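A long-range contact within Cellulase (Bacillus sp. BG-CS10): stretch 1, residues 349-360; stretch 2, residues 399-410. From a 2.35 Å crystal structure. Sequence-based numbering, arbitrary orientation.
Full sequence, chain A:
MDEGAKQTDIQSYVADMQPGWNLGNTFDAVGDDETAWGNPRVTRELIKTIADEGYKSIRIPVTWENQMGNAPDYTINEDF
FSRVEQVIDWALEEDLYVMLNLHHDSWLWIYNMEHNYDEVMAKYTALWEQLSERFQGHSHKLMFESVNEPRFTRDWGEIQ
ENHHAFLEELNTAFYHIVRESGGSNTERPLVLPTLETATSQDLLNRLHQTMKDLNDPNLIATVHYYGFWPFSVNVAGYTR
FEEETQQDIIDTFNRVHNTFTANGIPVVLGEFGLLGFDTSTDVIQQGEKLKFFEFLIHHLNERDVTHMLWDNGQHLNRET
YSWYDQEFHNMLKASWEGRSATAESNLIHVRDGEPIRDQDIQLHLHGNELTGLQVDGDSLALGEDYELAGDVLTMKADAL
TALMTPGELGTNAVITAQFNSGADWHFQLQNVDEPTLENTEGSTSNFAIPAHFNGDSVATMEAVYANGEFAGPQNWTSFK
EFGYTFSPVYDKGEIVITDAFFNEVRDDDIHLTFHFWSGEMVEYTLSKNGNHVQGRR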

# COMPACT_ATOMS: atom_id res chain seq x y z
N HIS A 349 -17.89 19.96 4.65
CA HIS A 349 -18.52 20.62 3.51
C HIS A 349 -19.50 21.70 3.93
O HIS A 349 -20.35 21.50 4.79
N VAL A 350 -19.38 22.86 3.29
CA VAL A 350 -20.33 23.94 3.45
C VAL A 350 -20.82 24.38 2.08
O VAL A 350 -20.02 24.72 1.20
N ARG A 351 -22.13 24.35 1.88
CA ARG A 351 -22.71 24.75 0.61
C ARG A 351 -22.62 26.27 0.43
O ARG A 351 -23.11 27.02 1.26
N ASP A 352 -21.97 26.70 -0.64
CA ASP A 352 -21.85 28.13 -0.93
C ASP A 352 -23.22 28.68 -1.30
O ASP A 352 -23.96 28.05 -2.07
N GLY A 353 -23.57 29.84 -0.76
CA GLY A 353 -24.88 30.41 -1.02
C GLY A 353 -25.98 29.64 -0.31
O GLY A 353 -27.09 29.48 -0.81
N GLU A 354 -25.64 29.15 0.87
CA GLU A 354 -26.60 28.51 1.75
C GLU A 354 -26.22 28.95 3.15
O GLU A 354 -25.05 28.85 3.53
N PRO A 355 -27.19 29.49 3.91
CA PRO A 355 -26.94 30.04 5.25
C PRO A 355 -26.07 29.13 6.10
O PRO A 355 -26.43 27.98 6.36
N ILE A 356 -24.91 29.65 6.50
CA ILE A 356 -23.93 28.86 7.23
C ILE A 356 -24.43 28.56 8.64
O ILE A 356 -24.75 29.46 9.41
N ARG A 357 -24.49 27.28 8.96
CA ARG A 357 -25.01 26.85 10.25
C ARG A 357 -23.99 26.02 11.00
O ARG A 357 -22.99 25.58 10.42
N ASP A 358 -24.22 25.83 12.30
CA ASP A 358 -23.41 24.94 13.13
C ASP A 358 -23.29 23.58 12.45
O ASP A 358 -24.23 23.13 11.80
N GLN A 359 -22.14 22.92 12.59
CA GLN A 359 -21.96 21.62 11.95
C GLN A 359 -21.33 20.60 12.89
O GLN A 359 -20.31 20.87 13.52
N ASP A 360 -21.96 19.43 12.99
CA ASP A 360 -21.47 18.36 13.85
C ASP A 360 -20.54 17.42 13.09
O ASP A 360 -20.66 17.26 11.88
N ALA A 399 -17.52 30.80 13.36
CA ALA A 399 -16.15 30.38 13.03
C ALA A 399 -16.06 29.97 11.56
O ALA A 399 -15.15 30.40 10.84
N LEU A 400 -17.00 29.15 11.12
CA LEU A 400 -17.06 28.73 9.73
C LEU A 400 -17.19 29.95 8.82
O LEU A 400 -16.47 30.07 7.83
N THR A 401 -18.08 30.87 9.18
CA THR A 401 -18.25 32.10 8.41
C THR A 401 -16.93 32.87 8.30
O THR A 401 -16.51 33.25 7.20
N ALA A 402 -16.27 33.07 9.43
CA ALA A 402 -15.02 33.83 9.47
C ALA A 402 -13.93 33.17 8.62
O ALA A 402 -13.15 33.85 7.96
N LEU A 403 -13.90 31.84 8.64
CA LEU A 403 -12.84 31.09 7.95
C LEU A 403 -13.06 30.97 6.44
O LEU A 403 -12.16 30.56 5.71
N MSE A 404 -14.24 31.32 5.98
CA MSE A 404 -14.56 31.05 4.59
C MSE A 404 -14.77 32.31 3.76
O MSE A 404 -14.86 33.41 4.29
N THR A 405 -14.82 32.11 2.45
CA THR A 405 -14.94 33.20 1.50
C THR A 405 -16.06 32.87 0.53
O THR A 405 -15.97 31.90 -0.22
N PRO A 406 -17.13 33.69 0.54
CA PRO A 406 -18.27 33.49 -0.36
C PRO A 406 -17.84 33.46 -1.81
O PRO A 406 -17.10 34.34 -2.25
N GLY A 407 -18.27 32.45 -2.55
CA GLY A 407 -17.97 32.36 -3.97
C GLY A 407 -16.66 31.68 -4.31
O GLY A 407 -16.43 31.35 -5.47
N GLU A 408 -15.78 31.47 -3.33
CA GLU A 408 -14.56 30.72 -3.63
C GLU A 408 -14.71 29.27 -3.24
O GLU A 408 -14.64 28.91 -2.06
N LEU A 409 -14.88 28.42 -4.25
CA LEU A 409 -15.09 27.00 -4.03
C LEU A 409 -13.76 26.28 -3.85
O LEU A 409 -12.74 26.68 -4.41
N GLY A 410 -13.78 25.22 -3.06
CA GLY A 410 -12.58 24.49 -2.75
C GLY A 410 -12.31 24.54 -1.26
O GLY A 410 -13.19 24.91 -0.48

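The one hydrogen bond across this contact joins a side chain to a turn: Asp-352 OD1 accepts from the backbone N of Gly-407 at 2.8 Å, and the N-H...O angle of 173° is almost straight. Each partner lies in a type II beta turn, Asp-352 in the turn from Arg-351 to Glu-354 and Gly-407 in the turn from Thr-405 to Glu-408. The CA-to-CB bond of Asp-352 points toward the other stretch, and its t rotamer (chi1 -175°) delivers the carboxylate to the backbone amide of Gly-407. The backbones lie close here, Asp-352 CA 6.5 Å from Pro-406 CA, and the short aspartate side chain spans the gap to the neighbouring Gly-407 N. Gly-407 suits its corner because, at phi 87° and psi -14°, a CB would be jammed against the carbonyl O of Pro-406. The methylene of Asp-352 also contributes, with CB 3.7 Å from Leu-409 CD2; Leu-409 starts sideways, but its m, t conformation brings its end nearer.

The remaining contact is largely apolar. Val-350 (t) points inward from its strand and meets the selenomethionine Met-404, whose CE lies 3.5 Å from Val-350 CB. The m, t, p conformation of Met-404 carries this long, flexible chain to the compact, branched valine, and both residues are buried.

Farther along, Ile-356 (m, t) faces the helix. Its CG2 packs 3.8 Å from Leu-400 CB and 3.7 Å from Thr-401 OG1, so the beta branch of isoleucine reaches two successive helical residues. Leu-400 (m, t) points toward the loop and fills a buried position: its CD1 approaches Arg-357 O at 3.6 Å and Gln-359 CG at 3.9 Å. Thr-401 (m) projects sideways, at the exposed margin of the contact, where a hydroxyl is readily accommodated; OG1 has its hydrogen-bonding partner elsewhere in the structure.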

# COMPACT_ATOMS: atom_id res chain seq x y z
CB HIS A 349 -19.24 19.60 2.63
CG HIS A 349 -18.34 18.54 2.08
ND1 HIS A 349 -18.12 17.35 2.73
CD2 HIS A 349 -17.60 18.50 0.95
CE1 HIS A 349 -17.28 16.61 2.02
NE2 HIS A 349 -16.95 17.29 0.94
CB VAL A 350 -19.70 25.12 4.20
CG1 VAL A 350 -20.60 26.35 4.13
CG2 VAL A 350 -19.40 24.74 5.65
CB ARG A 351 -24.16 24.29 0.52
CG ARG A 351 -24.31 22.85 0.08
CD ARG A 351 -23.94 22.69 -1.39
NE ARG A 351 -25.01 23.18 -2.25
CZ ARG A 351 -25.73 22.40 -3.06
NH1 ARG A 351 -25.48 21.10 -3.12
NH2 ARG A 351 -26.69 22.93 -3.80
CB ASP A 352 -20.84 28.37 -2.05
CG ASP A 352 -20.59 29.85 -2.31
OD1 ASP A 352 -20.02 30.52 -1.42
OD2 ASP A 352 -20.95 30.33 -3.41
CB GLU A 354 -26.56 26.98 1.60
CG GLU A 354 -27.42 26.21 2.59
CD GLU A 354 -27.48 24.72 2.29
OE1 GLU A 354 -27.88 24.35 1.17
OE2 GLU A 354 -27.13 23.91 3.18
CB PRO A 355 -28.35 30.16 5.83
CG PRO A 355 -29.18 30.46 4.63
CD PRO A 355 -28.60 29.64 3.51
CB ILE A 356 -22.57 29.58 7.28
CG1 ILE A 356 -21.96 29.61 5.88
CG2 ILE A 356 -21.63 28.89 8.28
CD1 ILE A 356 -20.69 30.43 5.77
CB ARG A 357 -26.31 26.06 10.04
CG ARG A 357 -26.13 24.83 9.16
CD ARG A 357 -27.45 24.11 8.89
NE ARG A 357 -27.22 22.90 8.11
CZ ARG A 357 -26.84 21.74 8.63
NH1 ARG A 357 -26.67 21.62 9.94
NH2 ARG A 357 -26.64 20.69 7.85
CB ASP A 358 -24.02 24.78 14.53
CG ASP A 358 -23.81 25.99 15.43
OD1 ASP A 358 -23.02 26.90 15.08
OD2 ASP A 358 -24.42 26.02 16.52
CB GLN A 359 -21.09 21.75 10.69
CG GLN A 359 -21.70 22.62 9.61
CD GLN A 359 -21.76 21.93 8.26
OE1 GLN A 359 -21.04 20.95 8.02
NE2 GLN A 359 -22.62 22.42 7.38
CB ASP A 360 -22.65 17.57 14.43
CG ASP A 360 -23.32 18.29 15.59
OD1 ASP A 360 -23.07 19.50 15.77
OD2 ASP A 360 -24.11 17.64 16.32
CB ALA A 399 -15.71 29.25 13.94
CB LEU A 400 -18.22 27.76 9.50
CG LEU A 400 -18.09 26.44 10.27
CD1 LEU A 400 -19.37 25.63 10.21
CD2 LEU A 400 -16.92 25.63 9.73
CB THR A 401 -19.31 33.02 9.04
OG1 THR A 401 -20.59 32.38 8.96
CG2 THR A 401 -19.38 34.36 8.31
CB ALA A 402 -14.55 33.99 10.91
CB LEU A 403 -12.72 29.68 8.54
CG LEU A 403 -12.13 29.61 9.94
CD1 LEU A 403 -12.42 28.26 10.57
CD2 LEU A 403 -10.64 29.86 9.88
CB MSE A 404 -15.79 30.15 4.52
CG MSE A 404 -15.55 28.84 5.22
SE MSE A 404 -17.07 27.66 5.22
CE MSE A 404 -17.01 27.20 3.34
CB THR A 405 -13.63 33.41 0.71
OG1 THR A 405 -12.53 33.45 1.62
CG2 THR A 405 -13.69 34.69 -0.09
CB PRO A 406 -19.16 34.70 -0.07
CG PRO A 406 -18.78 35.12 1.33
CD PRO A 406 -17.30 34.86 1.42
CB GLU A 408 -13.33 31.31 -2.96
CG GLU A 408 -12.06 30.63 -3.47
CD GLU A 408 -10.79 31.34 -3.09
OE1 GLU A 408 -10.37 31.25 -1.91
OE2 GLU A 408 -10.19 31.98 -3.98
CB LEU A 409 -15.89 26.42 -5.19
CG LEU A 409 -17.15 27.25 -5.49
CD1 LEU A 409 -17.88 26.73 -6.72
CD2 LEU A 409 -18.08 27.29 -4.28